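Local coordinates for putative exported protein (Bordetella pertussis Tohama I, PDB 2PFY) that binds pyroglutamic acid as an extracytoplasmic solute receptor and probably delivers it to a tripartite ATP-independent periplasmic (TRAP) transporter, at residues A[186-191]-A[252-257]; A[41-46]-A[164-169]; A[96-101]-A[296-301]; A[149-154]-A[278-283]; A[33-38]-A[223-228]. All blocks are in the same frame, centred on the assembly; numbering follows the deposited sequence.

Contact 1: residues A[186-191]-A[252-257]; sequences TGVDSQ and TDTLAR. With PCA (pyroglutamic acid), chain E.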
# COMPACT_ATOMS: atom_id res chain seq x y z
N THR A 186 -7.07 -6.28 -3.90
CA THR A 186 -7.56 -6.84 -2.62
C THR A 186 -8.96 -7.42 -2.81
O THR A 186 -9.29 -8.47 -2.25
CB THR A 186 -7.55 -5.77 -1.53
OG1 THR A 186 -6.18 -5.46 -1.21
CG2 THR A 186 -8.28 -6.25 -0.24
N GLY A 187 -9.78 -6.75 -3.62
CA GLY A 187 -11.10 -7.28 -3.97
C GLY A 187 -11.03 -8.70 -4.57
O GLY A 187 -11.81 -9.58 -4.20
N VAL A 188 -10.11 -8.91 -5.50
CA VAL A 188 -9.91 -10.26 -6.06
C VAL A 188 -9.18 -11.22 -5.10
O VAL A 188 -9.65 -12.35 -4.89
CB VAL A 188 -9.22 -10.20 -7.49
CG1 VAL A 188 -8.93 -11.63 -8.09
CG2 VAL A 188 -10.14 -9.42 -8.45
N ASP A 189 -8.04 -10.78 -4.52
CA ASP A 189 -7.32 -11.55 -3.46
C ASP A 189 -8.32 -12.14 -2.45
O ASP A 189 -8.24 -13.34 -2.09
CB ASP A 189 -6.35 -10.66 -2.65
CG ASP A 189 -5.21 -10.04 -3.48
OD1 ASP A 189 -4.90 -10.48 -4.62
OD2 ASP A 189 -4.58 -9.09 -2.94
N SER A 190 -9.26 -11.32 -1.97
CA SER A 190 -10.12 -11.76 -0.89
C SER A 190 -11.49 -12.20 -1.41
O SER A 190 -12.36 -12.50 -0.59
CB SER A 190 -10.31 -10.66 0.17
OG SER A 190 -10.98 -9.59 -0.45
N GLN A 191 -11.65 -12.27 -2.73
CA GLN A 191 -12.92 -12.67 -3.37
C GLN A 191 -14.09 -11.91 -2.73
O GLN A 191 -14.98 -12.51 -2.14
CB GLN A 191 -13.08 -14.19 -3.32
CG GLN A 191 -11.89 -14.83 -4.08
CD GLN A 191 -11.61 -16.23 -3.70
OE1 GLN A 191 -12.46 -16.90 -3.13
NE2 GLN A 191 -10.39 -16.72 -4.02
N THR A 252 -10.53 -5.46 -12.07
CA THR A 252 -11.85 -4.81 -12.01
C THR A 252 -12.87 -5.65 -12.79
O THR A 252 -13.97 -5.89 -12.28
CB THR A 252 -11.76 -3.39 -12.57
OG1 THR A 252 -10.71 -2.73 -11.88
CG2 THR A 252 -13.08 -2.60 -12.32
N ASP A 253 -12.50 -6.14 -13.98
CA ASP A 253 -13.39 -7.03 -14.77
C ASP A 253 -13.72 -8.29 -13.96
O ASP A 253 -14.86 -8.79 -14.03
CB ASP A 253 -12.75 -7.45 -16.10
CG ASP A 253 -12.55 -6.29 -17.08
OD1 ASP A 253 -13.32 -5.30 -17.11
OD2 ASP A 253 -11.59 -6.37 -17.89
N THR A 254 -12.75 -8.79 -13.19
CA THR A 254 -12.97 -9.98 -12.36
C THR A 254 -14.08 -9.78 -11.31
O THR A 254 -14.90 -10.70 -11.09
CB THR A 254 -11.65 -10.48 -11.69
OG1 THR A 254 -10.71 -10.83 -12.71
CG2 THR A 254 -11.90 -11.74 -10.80
N LEU A 255 -14.10 -8.62 -10.66
CA LEU A 255 -15.14 -8.28 -9.68
C LEU A 255 -16.52 -8.38 -10.36
O LEU A 255 -17.42 -9.01 -9.82
CB LEU A 255 -14.93 -6.84 -9.18
CG LEU A 255 -13.58 -6.56 -8.47
CD1 LEU A 255 -13.55 -5.10 -8.07
CD2 LEU A 255 -13.36 -7.48 -7.21
N ALA A 256 -16.64 -7.77 -11.55
CA ALA A 256 -17.90 -7.75 -12.32
C ALA A 256 -18.30 -9.11 -12.82
O ALA A 256 -19.49 -9.47 -12.74
CB ALA A 256 -17.86 -6.73 -13.48
N ARG A 257 -17.34 -9.90 -13.30
CA ARG A 257 -17.64 -11.27 -13.78
C ARG A 257 -18.23 -12.11 -12.65
O ARG A 257 -19.13 -12.96 -12.87
CB ARG A 257 -16.38 -11.93 -14.36
CG ARG A 257 -16.56 -13.37 -14.82
CD ARG A 257 -15.37 -13.83 -15.68
NE ARG A 257 -14.11 -13.79 -14.95
CZ ARG A 257 -13.16 -12.84 -15.02
NH1 ARG A 257 -13.28 -11.73 -15.80
NH2 ARG A 257 -12.07 -13.01 -14.27
N PCA E . -4.95 -3.18 -0.39
CA PCA E . -4.35 -2.95 0.95
CB PCA E . -3.84 -1.54 1.03
CG PCA E . -4.21 -0.88 -0.26
CD PCA E . -4.85 -1.94 -1.08
OE PCA E . -5.21 -1.80 -2.24
C PCA E . -5.38 -3.20 2.03
O PCA E . -5.10 -3.32 3.23
OXT PCA E . -6.55 -3.29 1.70
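Gly187 and Val188 of helix 184-189 lie against Thr254 and Leu255 near the C-terminal end of the long helix 223-257, a helix-to-helix contact in the DctP solute-receptor fold. The side chains that meet are held by apolar packing, with no hydrogen bond across. Val188 makes the broader touch. Both methyls on its CB meet Thr254: CG1, anti to the backbone N (chi1 177°), lies 4.0 Å from Thr254 CG2, while CG2, beside the backbone N, presses on Thr254 CB at 3.7 Å and also touches Leu255 CD2. The side chains of Val188 and Thr254 cross at about a right angle, and it is the methyl branch of Thr254 that faces Val188. The hydroxyl OG1 of Thr254 is engaged within its own helix, by the carbonyl O of Glu250. Leu255 reaches the other helix with a single methyl. Its CD2 settles on the bare backbone of Gly187, 3.7 Å from Gly187 C, a closeness that the lack of a side chain at this glycine permits. The rest of Leu255 packs on Pro184, Tyr199 and Val262. Helix 184-189 ends at once afterwards: Ser190 N and Ser190 OG grip Thr186 O from opposite faces of its plane, and Gln191, at positive phi, is the C-prime residue of a Schellman motif. The same short helix also serves the ligand pocket. There Thr186 OG1 accepts a nearly straight hydrogen bond from the ring N of pyroglutamic acid, 2.7 Å long with an N-H...O angle of 173°.

Contact 2: residues A[41-46]-A[164-169]; sequences SNSTLL and QTPEVP. With PCA (pyroglutamic acid), chain E.
A type I' beta turn from Ser41 to Thr44, following strand 35-40, presents its two central residues, Asn42 and Ser43, to Pro166 in the 3-10 segment 165-167 beside the ligand pocket. The proline ring is the meeting point. Asn42 OD1 lies 3.9 Å from Pro166 CG, and the two side chains slide past each other in opposite directions; CG anti to the backbone N of Asn42 (chi1 -159°) brings the amide to the ring. Ser43 adds its CB, 4.2 Å from the same Pro166 CG, while its hydroxyl bonds to Glu9 O. The contact is small and rests on van der Waals touch, with no hydrogen bond across. Just before the proline, Thr165 turns its side chain to the ligand: Thr165 OG1 donates to the carboxylate O of pyroglutamic acid at 2.8 Å and is also bonded to Gln10 NE2, with Arg143 and Arg48 packing on the threonine. The 3-10 turn is held by Glu167 N bonding to Gln164 O at 3.0 Å. A light, surface-lying touch between the 41-44 turn and the segment that carries the ligand-binding Thr165 is consistent with the closed, ligand-loaded form of the two-lobed periplasmic binding protein fold.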
# COMPACT_ATOMS: atom_id res chain seq x y z
N SER A 41 4.51 -15.17 3.69
CA SER A 41 3.58 -14.15 3.26
C SER A 41 2.31 -14.16 4.13
O SER A 41 2.24 -14.87 5.17
CB SER A 41 3.23 -14.41 1.80
OG SER A 41 2.53 -15.63 1.75
N ASN A 42 1.31 -13.40 3.68
CA ASN A 42 0.02 -13.27 4.35
C ASN A 42 0.12 -12.81 5.81
O ASN A 42 -0.75 -13.17 6.64
CB ASN A 42 -0.77 -14.58 4.25
CG ASN A 42 -2.27 -14.35 4.48
OD1 ASN A 42 -2.85 -13.36 4.02
ND2 ASN A 42 -2.90 -15.28 5.19
N SER A 43 1.14 -12.01 6.13
CA SER A 43 1.28 -11.41 7.45
C SER A 43 1.28 -12.46 8.58
O SER A 43 0.94 -12.17 9.74
CB SER A 43 0.16 -10.37 7.70
OG SER A 43 0.25 -9.27 6.80
N THR A 44 1.69 -13.69 8.28
CA THR A 44 1.70 -14.72 9.32
C THR A 44 2.85 -14.55 10.31
O THR A 44 2.78 -15.07 11.42
CB THR A 44 1.73 -16.15 8.71
OG1 THR A 44 2.86 -16.26 7.84
CG2 THR A 44 0.49 -16.34 7.87
N LEU A 45 3.91 -13.86 9.90
CA LEU A 45 5.07 -13.65 10.75
C LEU A 45 4.92 -12.32 11.50
O LEU A 45 5.01 -12.26 12.72
CB LEU A 45 6.33 -13.62 9.86
CG LEU A 45 7.73 -13.83 10.38
CD1 LEU A 45 7.71 -14.91 11.46
CD2 LEU A 45 8.64 -14.23 9.18
N LEU A 46 4.71 -11.25 10.77
CA LEU A 46 4.48 -9.91 11.31
C LEU A 46 3.27 -9.30 10.62
O LEU A 46 3.16 -9.39 9.41
CB LEU A 46 5.69 -9.00 11.00
CG LEU A 46 6.98 -9.33 11.76
CD1 LEU A 46 8.20 -8.77 11.09
CD2 LEU A 46 6.89 -8.79 13.18
N GLN A 164 -6.98 -5.20 9.42
CA GLN A 164 -5.84 -5.49 8.56
C GLN A 164 -6.34 -6.42 7.46
O GLN A 164 -7.37 -7.11 7.65
CB GLN A 164 -4.68 -6.11 9.36
CG GLN A 164 -4.04 -5.16 10.45
CD GLN A 164 -3.63 -3.81 9.91
OE1 GLN A 164 -3.22 -3.69 8.74
NE2 GLN A 164 -3.72 -2.78 10.75
N THR A 165 -5.62 -6.50 6.35
CA THR A 165 -6.14 -7.16 5.15
C THR A 165 -6.64 -8.62 5.32
O THR A 165 -7.72 -8.97 4.81
CB THR A 165 -5.18 -7.02 3.93
OG1 THR A 165 -4.32 -5.86 4.10
CG2 THR A 165 -6.01 -6.86 2.61
N PRO A 166 -5.86 -9.50 5.99
CA PRO A 166 -6.28 -10.88 6.19
C PRO A 166 -7.55 -11.07 6.99
O PRO A 166 -8.14 -12.13 6.92
CB PRO A 166 -5.09 -11.49 6.99
CG PRO A 166 -3.90 -10.64 6.56
CD PRO A 166 -4.50 -9.27 6.55
N GLU A 167 -7.95 -10.08 7.77
CA GLU A 167 -9.11 -10.18 8.65
C GLU A 167 -10.39 -9.58 8.01
O GLU A 167 -11.45 -9.58 8.64
CB GLU A 167 -8.83 -9.44 9.95
CG GLU A 167 -7.93 -10.21 10.95
CD GLU A 167 -6.52 -10.33 10.49
OE1 GLU A 167 -5.94 -9.29 10.10
OE2 GLU A 167 -5.98 -11.45 10.53
N VAL A 168 -10.27 -9.06 6.79
CA VAL A 168 -11.39 -8.35 6.14
C VAL A 168 -12.62 -9.26 5.98
O VAL A 168 -13.71 -8.86 6.40
CB VAL A 168 -10.99 -7.68 4.83
CG1 VAL A 168 -12.23 -7.29 3.94
CG2 VAL A 168 -10.10 -6.50 5.09
N PRO A 169 -12.47 -10.47 5.38
CA PRO A 169 -13.67 -11.34 5.26
C PRO A 169 -14.35 -11.64 6.61
O PRO A 169 -15.57 -11.54 6.72
CB PRO A 169 -13.15 -12.62 4.59
CG PRO A 169 -11.85 -12.14 3.83
CD PRO A 169 -11.27 -11.11 4.80
N PCA E . -4.95 -3.18 -0.39
CA PCA E . -4.35 -2.95 0.95
CB PCA E . -3.84 -1.54 1.03
CG PCA E . -4.21 -0.88 -0.26
CD PCA E . -4.85 -1.94 -1.08
OE PCA E . -5.21 -1.80 -2.24
C PCA E . -5.38 -3.20 2.03
O PCA E . -5.10 -3.32 3.23
OXT PCA E . -6.55 -3.29 1.70

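Contact 3: residues A[96-101]-A[296-301]; sequences WKATRP and LDAYRK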
# COMPACT_ATOMS: atom_id res chain seq x y z
N TRP A 96 5.90 9.43 -6.49
CA TRP A 96 6.81 8.43 -5.92
C TRP A 96 8.28 8.85 -6.11
O TRP A 96 9.10 8.76 -5.20
CB TRP A 96 6.53 7.03 -6.49
CG TRP A 96 7.57 5.99 -6.07
CD1 TRP A 96 8.49 5.38 -6.88
CD2 TRP A 96 7.82 5.50 -4.75
NE1 TRP A 96 9.28 4.53 -6.16
CE2 TRP A 96 8.90 4.57 -4.85
CE3 TRP A 96 7.22 5.72 -3.49
CZ2 TRP A 96 9.41 3.89 -3.73
CZ3 TRP A 96 7.72 5.04 -2.38
CH2 TRP A 96 8.81 4.12 -2.52
N LYS A 97 8.59 9.30 -7.31
CA LYS A 97 9.94 9.77 -7.65
C LYS A 97 10.38 10.93 -6.70
O LYS A 97 11.52 10.96 -6.25
CB LYS A 97 9.96 10.19 -9.11
CG LYS A 97 10.94 9.40 -10.00
CD LYS A 97 11.27 10.22 -11.29
CE LYS A 97 12.74 10.71 -11.32
NZ LYS A 97 12.86 12.15 -11.71
N ALA A 98 9.45 11.83 -6.36
CA ALA A 98 9.67 12.90 -5.35
C ALA A 98 9.68 12.41 -3.90
O ALA A 98 10.31 13.03 -3.03
CB ALA A 98 8.57 13.99 -5.49
N THR A 99 8.94 11.33 -3.61
CA THR A 99 8.79 10.83 -2.24
C THR A 99 9.95 9.93 -1.83
O THR A 99 10.50 10.05 -0.70
CB THR A 99 7.46 10.06 -2.09
OG1 THR A 99 6.37 10.93 -2.43
CG2 THR A 99 7.25 9.57 -0.68
N ARG A 100 10.33 9.04 -2.75
CA ARG A 100 11.30 7.97 -2.49
C ARG A 100 12.61 8.42 -1.78
O ARG A 100 12.97 7.84 -0.76
CB ARG A 100 11.64 7.23 -3.77
CG ARG A 100 12.24 5.88 -3.50
CD ARG A 100 12.80 5.22 -4.73
NE ARG A 100 13.58 4.06 -4.32
CZ ARG A 100 13.86 3.04 -5.11
NH1 ARG A 100 13.46 3.08 -6.37
NH2 ARG A 100 14.55 2.00 -4.66
N PRO A 101 13.34 9.43 -2.35
CA PRO A 101 14.63 9.74 -1.69
C PRO A 101 14.46 10.24 -0.26
O PRO A 101 15.29 9.91 0.59
CB PRO A 101 15.28 10.79 -2.61
CG PRO A 101 14.24 11.27 -3.51
CD PRO A 101 13.14 10.25 -3.56
N LEU A 296 6.23 18.21 -2.12
CA LEU A 296 5.13 18.76 -2.90
C LEU A 296 5.59 19.66 -4.07
O LEU A 296 5.09 19.52 -5.19
CB LEU A 296 4.15 19.50 -1.99
CG LEU A 296 2.74 18.96 -1.71
CD1 LEU A 296 2.62 17.42 -1.75
CD2 LEU A 296 2.20 19.54 -0.40
N ASP A 297 6.55 20.55 -3.81
CA ASP A 297 7.19 21.33 -4.88
C ASP A 297 7.79 20.44 -5.97
O ASP A 297 7.54 20.67 -7.16
CB ASP A 297 8.29 22.26 -4.33
CG ASP A 297 7.74 23.34 -3.40
OD1 ASP A 297 6.54 23.69 -3.53
OD2 ASP A 297 8.51 23.83 -2.53
N ALA A 298 8.57 19.44 -5.56
CA ALA A 298 9.15 18.48 -6.50
C ALA A 298 8.08 17.76 -7.34
O ALA A 298 8.25 17.60 -8.56
CB ALA A 298 10.04 17.47 -5.77
N TYR A 299 7.00 17.32 -6.68
CA TYR A 299 5.89 16.66 -7.37
C TYR A 299 5.21 17.60 -8.37
O TYR A 299 5.06 17.26 -9.55
CB TYR A 299 4.84 16.16 -6.36
CG TYR A 299 3.54 15.67 -6.99
CD1 TYR A 299 3.53 14.70 -8.00
CD2 TYR A 299 2.31 16.18 -6.56
CE1 TYR A 299 2.32 14.25 -8.57
CE2 TYR A 299 1.09 15.73 -7.12
CZ TYR A 299 1.11 14.77 -8.11
OH TYR A 299 -0.07 14.34 -8.66
N ARG A 300 4.82 18.78 -7.88
CA ARG A 300 4.05 19.72 -8.69
C ARG A 300 4.90 20.48 -9.72
O ARG A 300 4.37 21.22 -10.55
CB ARG A 300 3.16 20.62 -7.82
CG ARG A 300 1.80 19.97 -7.48
CD ARG A 300 1.05 20.68 -6.35
NE ARG A 300 -0.29 20.15 -5.97
CZ ARG A 300 -1.12 19.38 -6.69
NH1 ARG A 300 -0.83 18.95 -7.92
NH2 ARG A 300 -2.29 19.04 -6.17
N LYS A 301 6.22 20.24 -9.68
CA LYS A 301 7.16 20.67 -10.72
C LYS A 301 6.77 20.09 -12.09
O LYS A 301 7.52 19.32 -12.71
CB LYS A 301 8.59 20.26 -10.33
CG LYS A 301 9.72 20.76 -11.25
CD LYS A 301 10.32 22.07 -10.77
CE LYS A 301 11.45 22.53 -11.70
NZ LYS A 301 12.17 23.73 -11.18
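The ring of Tyr299 lies beside a contact made by the small Ala98, and the indole of Trp96 lies on the far side of its helix, turned from helix 290-300. The indole has Arg100 CB over one face, 3.9 Å above its plane and offset toward the rim, and at its edge NE1 bonds to Glu237 OE2, the same oxygen that forms a salt bridge with Arg100 NH1. Tyr299 packs on Glu91, Lys94 and Leu95, and its OH reaches Leu85 O. Helices 89-108 and 290-300 come together through the methyl of Ala98. The CB of Ala98 points at the other helix and sits 3.8 Å from Ala298 CB, 3.9 Å from Tyr299 N and 4.4 Å from Tyr299 CB. With only a methyl in between, the CA atoms of Ala98 and Tyr299 come within 5.7 Å. Tyr299 CG is anti to its own backbone N (chi1 170°), and the ring turns from Ala98 to lie along helix 89-108. The last helix of the chain is thereby laid onto helix 89-108. No polar group bonds across these two segments: small side chains set how near the helices come, and the Trp96 NE1 and Tyr299 OH bonds go to other parts of the chain.

Contact 4: residues A[149-154]-A[278-283]; sequences TSHMAA and ATMVSD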
# COMPACT_ATOMS: atom_id res chain seq x y z
N THR A 149 -6.19 6.50 6.15
CA THR A 149 -7.55 6.06 5.85
C THR A 149 -8.52 6.16 7.04
O THR A 149 -9.73 6.32 6.84
CB THR A 149 -7.60 4.63 5.21
OG1 THR A 149 -6.95 3.68 6.06
CG2 THR A 149 -6.97 4.64 3.80
N SER A 150 -8.01 6.03 8.27
CA SER A 150 -8.82 6.31 9.48
C SER A 150 -9.31 7.75 9.52
O SER A 150 -10.51 8.01 9.72
CB SER A 150 -8.01 6.03 10.75
OG SER A 150 -8.14 4.70 11.15
N HIS A 151 -8.38 8.68 9.32
CA HIS A 151 -8.68 10.09 9.22
C HIS A 151 -9.66 10.39 8.06
O HIS A 151 -10.65 11.12 8.23
CB HIS A 151 -7.38 10.89 9.07
CG HIS A 151 -7.58 12.38 9.11
ND1 HIS A 151 -6.88 13.24 8.30
CD2 HIS A 151 -8.40 13.15 9.87
CE1 HIS A 151 -7.26 14.49 8.55
NE2 HIS A 151 -8.18 14.45 9.50
N MSE A 152 -9.39 9.81 6.89
CA MSE A 152 -10.25 10.00 5.73
C MSE A 152 -11.69 9.55 6.01
O MSE A 152 -12.65 10.26 5.66
CB MSE A 152 -9.68 9.27 4.52
CG MSE A 152 -10.50 9.42 3.24
SE MSE A 152 -9.96 8.00 2.03
CE MSE A 152 -10.85 6.48 3.03
N ALA A 153 -11.84 8.38 6.63
CA ALA A 153 -13.15 7.81 6.93
C ALA A 153 -13.94 8.70 7.89
O ALA A 153 -15.14 8.85 7.73
CB ALA A 153 -13.01 6.41 7.51
N ALA A 154 -13.25 9.26 8.89
CA ALA A 154 -13.88 10.14 9.88
C ALA A 154 -14.42 11.39 9.17
O ALA A 154 -15.58 11.78 9.38
CB ALA A 154 -12.90 10.50 10.97
N ALA A 278 -8.70 18.08 -0.49
CA ALA A 278 -8.24 19.45 -0.23
C ALA A 278 -7.94 19.68 1.26
O ALA A 278 -6.88 20.21 1.60
CB ALA A 278 -9.27 20.49 -0.75
N THR A 279 -8.85 19.27 2.13
CA THR A 279 -8.63 19.36 3.57
C THR A 279 -7.39 18.57 4.00
O THR A 279 -6.52 19.08 4.72
CB THR A 279 -9.85 18.80 4.33
OG1 THR A 279 -11.02 19.50 3.92
CG2 THR A 279 -9.69 18.91 5.82
N MSE A 280 -7.30 17.32 3.54
CA MSE A 280 -6.22 16.45 3.99
C MSE A 280 -4.83 16.91 3.55
O MSE A 280 -3.88 16.77 4.33
CB MSE A 280 -6.49 14.98 3.63
CG MSE A 280 -7.66 14.39 4.41
SE MSE A 280 -7.91 12.48 4.03
CE MSE A 280 -6.11 11.82 4.69
N VAL A 281 -4.69 17.45 2.34
CA VAL A 281 -3.38 17.91 1.86
C VAL A 281 -2.95 19.18 2.63
O VAL A 281 -1.75 19.43 2.82
CB VAL A 281 -3.32 18.10 0.33
CG1 VAL A 281 -4.07 19.34 -0.14
CG2 VAL A 281 -1.88 18.13 -0.17
N SER A 282 -3.94 19.95 3.06
CA SER A 282 -3.72 21.12 3.91
C SER A 282 -3.28 20.65 5.30
O SER A 282 -2.23 21.08 5.80
CB SER A 282 -4.98 22.02 3.92
OG SER A 282 -5.07 22.84 5.09
N ASP A 283 -4.08 19.77 5.92
CA ASP A 283 -3.75 19.12 7.19
C ASP A 283 -2.35 18.51 7.15
O ASP A 283 -1.59 18.60 8.12
CB ASP A 283 -4.74 17.98 7.48
CG ASP A 283 -6.06 18.46 8.05
OD1 ASP A 283 -6.14 19.63 8.45
OD2 ASP A 283 -7.03 17.65 8.11
O HOH W 1 -9.35 17.04 10.40
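One water joins His151 to Asp283: it lies 3.0 Å from His151 NE2 in the plane of the imidazole, and donates a weak, 3.3 Å bond to Asp283 OD2. The carboxylate also meets the ring directly. Asp283 OD2 stands at the ring edge, 3.2 Å from His151 CE1, with the ring and carboxylate planes 35° apart. His151 CG is anti to the backbone N (chi1 -174°), which carries the imidazole away from helix 147-155 and toward helix 267-287. The axes of the short segments 149-154 and 278-283 run 11.3 Å apart at an angle of 135°, antiparallel in sense but well splayed, and long side chains fill the distance. Met280, a selenomethionine, reaches over from the second helix past His151 in the opposite direction. Its CE comes within 4.0 Å of His151 ND1, and its SE rests 3.7 Å from Met152 CB, while the SE-to-ring approach is oblique. The chain of Met152, also a selenomethionine, bends at its end, and its tip leads away from the contact; Pro83 lies against both Met152 and Met280, and Ser148 and Leu155 of helix 147-155 also touch Met280. Apolar packing thus fills the inner part of this helix pair, and the polar pair His151-Asp283 with its water lies toward the partly exposed side. The carboxylate beside CE1, linked through water to NE2, could polarise the imidazole and may favour its protonated form, although the two side chains make no direct hydrogen bond.

Contact 5: residues A[33-38]-A[223-228]; sequences GALEIK and AEVRQA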
# COMPACT_ATOMS: atom_id res chain seq x y z
N GLY A 33 23.50 -18.24 -5.11
CA GLY A 33 23.23 -18.96 -3.88
C GLY A 33 23.79 -18.37 -2.59
O GLY A 33 23.45 -18.85 -1.51
N ALA A 34 24.62 -17.34 -2.69
CA ALA A 34 25.23 -16.75 -1.49
C ALA A 34 24.22 -16.05 -0.57
O ALA A 34 24.47 -15.93 0.63
CB ALA A 34 26.39 -15.78 -1.86
N LEU A 35 23.10 -15.55 -1.13
CA LEU A 35 22.03 -15.03 -0.27
C LEU A 35 20.71 -15.67 -0.67
O LEU A 35 20.26 -15.56 -1.84
CB LEU A 35 21.95 -13.50 -0.32
CG LEU A 35 20.82 -12.82 0.49
CD1 LEU A 35 20.92 -13.13 2.01
CD2 LEU A 35 20.79 -11.30 0.27
N GLU A 36 20.08 -16.32 0.30
CA GLU A 36 18.76 -16.93 0.08
C GLU A 36 17.74 -16.24 0.98
O GLU A 36 17.93 -16.15 2.20
CB GLU A 36 18.78 -18.45 0.33
CG GLU A 36 17.37 -19.06 0.08
CD GLU A 36 17.36 -20.57 -0.05
OE1 GLU A 36 17.99 -21.22 0.80
OE2 GLU A 36 16.66 -21.08 -0.98
N ILE A 37 16.67 -15.73 0.38
CA ILE A 37 15.64 -15.06 1.13
C ILE A 37 14.40 -15.94 1.07
O ILE A 37 13.94 -16.28 0.00
CB ILE A 37 15.34 -13.67 0.57
CG1 ILE A 37 16.63 -12.81 0.56
CG2 ILE A 37 14.16 -13.04 1.37
CD1 ILE A 37 16.53 -11.46 -0.18
N LYS A 38 13.90 -16.34 2.23
CA LYS A 38 12.68 -17.16 2.31
C LYS A 38 11.52 -16.26 2.74
O LYS A 38 11.59 -15.60 3.76
CB LYS A 38 12.87 -18.32 3.30
CG LYS A 38 14.17 -19.09 3.14
CD LYS A 38 15.24 -18.67 4.25
CE LYS A 38 16.63 -18.55 3.71
NZ LYS A 38 17.33 -19.88 3.46
N ALA A 223 30.01 -6.73 -0.47
CA ALA A 223 29.73 -5.62 -1.39
C ALA A 223 28.94 -6.01 -2.62
O ALA A 223 27.88 -5.41 -2.89
CB ALA A 223 31.07 -4.91 -1.82
N GLU A 224 29.44 -7.02 -3.36
CA GLU A 224 28.76 -7.51 -4.56
C GLU A 224 27.33 -8.04 -4.29
O GLU A 224 26.44 -7.90 -5.14
CB GLU A 224 29.59 -8.61 -5.24
CG GLU A 224 31.03 -8.18 -5.64
CD GLU A 224 32.08 -8.41 -4.50
OE1 GLU A 224 31.70 -8.54 -3.28
OE2 GLU A 224 33.28 -8.46 -4.86
N VAL A 225 27.13 -8.62 -3.11
CA VAL A 225 25.83 -9.18 -2.72
C VAL A 225 24.91 -8.03 -2.39
O VAL A 225 23.75 -8.02 -2.86
CB VAL A 225 25.95 -10.23 -1.56
CG1 VAL A 225 24.57 -10.73 -1.08
CG2 VAL A 225 26.85 -11.42 -1.98
N ARG A 226 25.42 -7.03 -1.66
CA ARG A 226 24.65 -5.81 -1.42
C ARG A 226 24.14 -5.22 -2.73
O ARG A 226 22.96 -4.89 -2.83
CB ARG A 226 25.42 -4.78 -0.60
CG ARG A 226 25.88 -5.33 0.76
CD ARG A 226 26.33 -4.26 1.73
NE ARG A 226 27.37 -3.38 1.18
CZ ARG A 226 28.68 -3.56 1.37
NH1 ARG A 226 29.13 -4.59 2.06
NH2 ARG A 226 29.53 -2.69 0.85
N GLN A 227 25.02 -5.14 -3.74
CA GLN A 227 24.67 -4.55 -5.02
C GLN A 227 23.68 -5.43 -5.75
O GLN A 227 22.72 -4.92 -6.31
CB GLN A 227 25.92 -4.26 -5.89
CG GLN A 227 25.66 -3.45 -7.19
CD GLN A 227 25.02 -2.09 -6.91
OE1 GLN A 227 25.60 -1.27 -6.24
NE2 GLN A 227 23.81 -1.86 -7.42
N ALA A 228 23.87 -6.75 -5.70
CA ALA A 228 22.89 -7.64 -6.28
C ALA A 228 21.47 -7.41 -5.68
O ALA A 228 20.46 -7.39 -6.42
CB ALA A 228 23.34 -9.11 -6.16
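Ala34, just before edge strand 35-40 of the five-stranded mixed sheet, and Leu35, its first residue, meet Val225 in the first turn of helix 223-257. The strand closes a beta-alpha-beta unit with strand 2-7 and helix 15-30. Gly33 leads in at positive phi (92°), backbone angles that call for glycine. Ala34 then points its CB at the helix, 4.4 Å from Val225 CG2. Leu35 gives the closer touch, CB to Val225 CG1 at 3.9 Å, and the two side chains meet at a slant; Val27, Trp4 and Leu221 also pack on this leucine, and Thr31 on Val225. Glu36 turns the other way, as strand alternation requires, and Ile37 returns to the inner side to pack on Phe23, Ala24 and Val27 of helix 15-30. Lys38 shares the outer side with Glu36: Lys38 NZ forms a salt bridge with Glu36 OE1 at 3.1 Å, reaching that oxygen from above the carboxylate plane. Across the contact Val225 therefore divides its methyls, CG2 to Ala34 and CG1 to Leu35, where CG1 also lies 4.1 Å from Leu35 CD2.

Overall arrangement
From the N terminus, contact 5 opens first, on edge strand 35-40, and contact 2 in the loop after it. Helix 89-108 then opens contact 3 and helix 147-155 contact 4. Contact 2 closes at 164-169, within the span of contact 5, before contact 1 opens at 186-191. Contact 5 closes at the start of helix 223-257, joining the edge strand to it, and contact 1 near its end, so the two cross. Contact 4 closes next, around contact 1, and contact 3 last, around contact 4, laying the final helix on helix 89-108. Contacts 2 and 5 each cross contacts 3 and 4. Contacts 1 and 2 meet at pyroglutamic acid, where Thr186 and Thr165 touch.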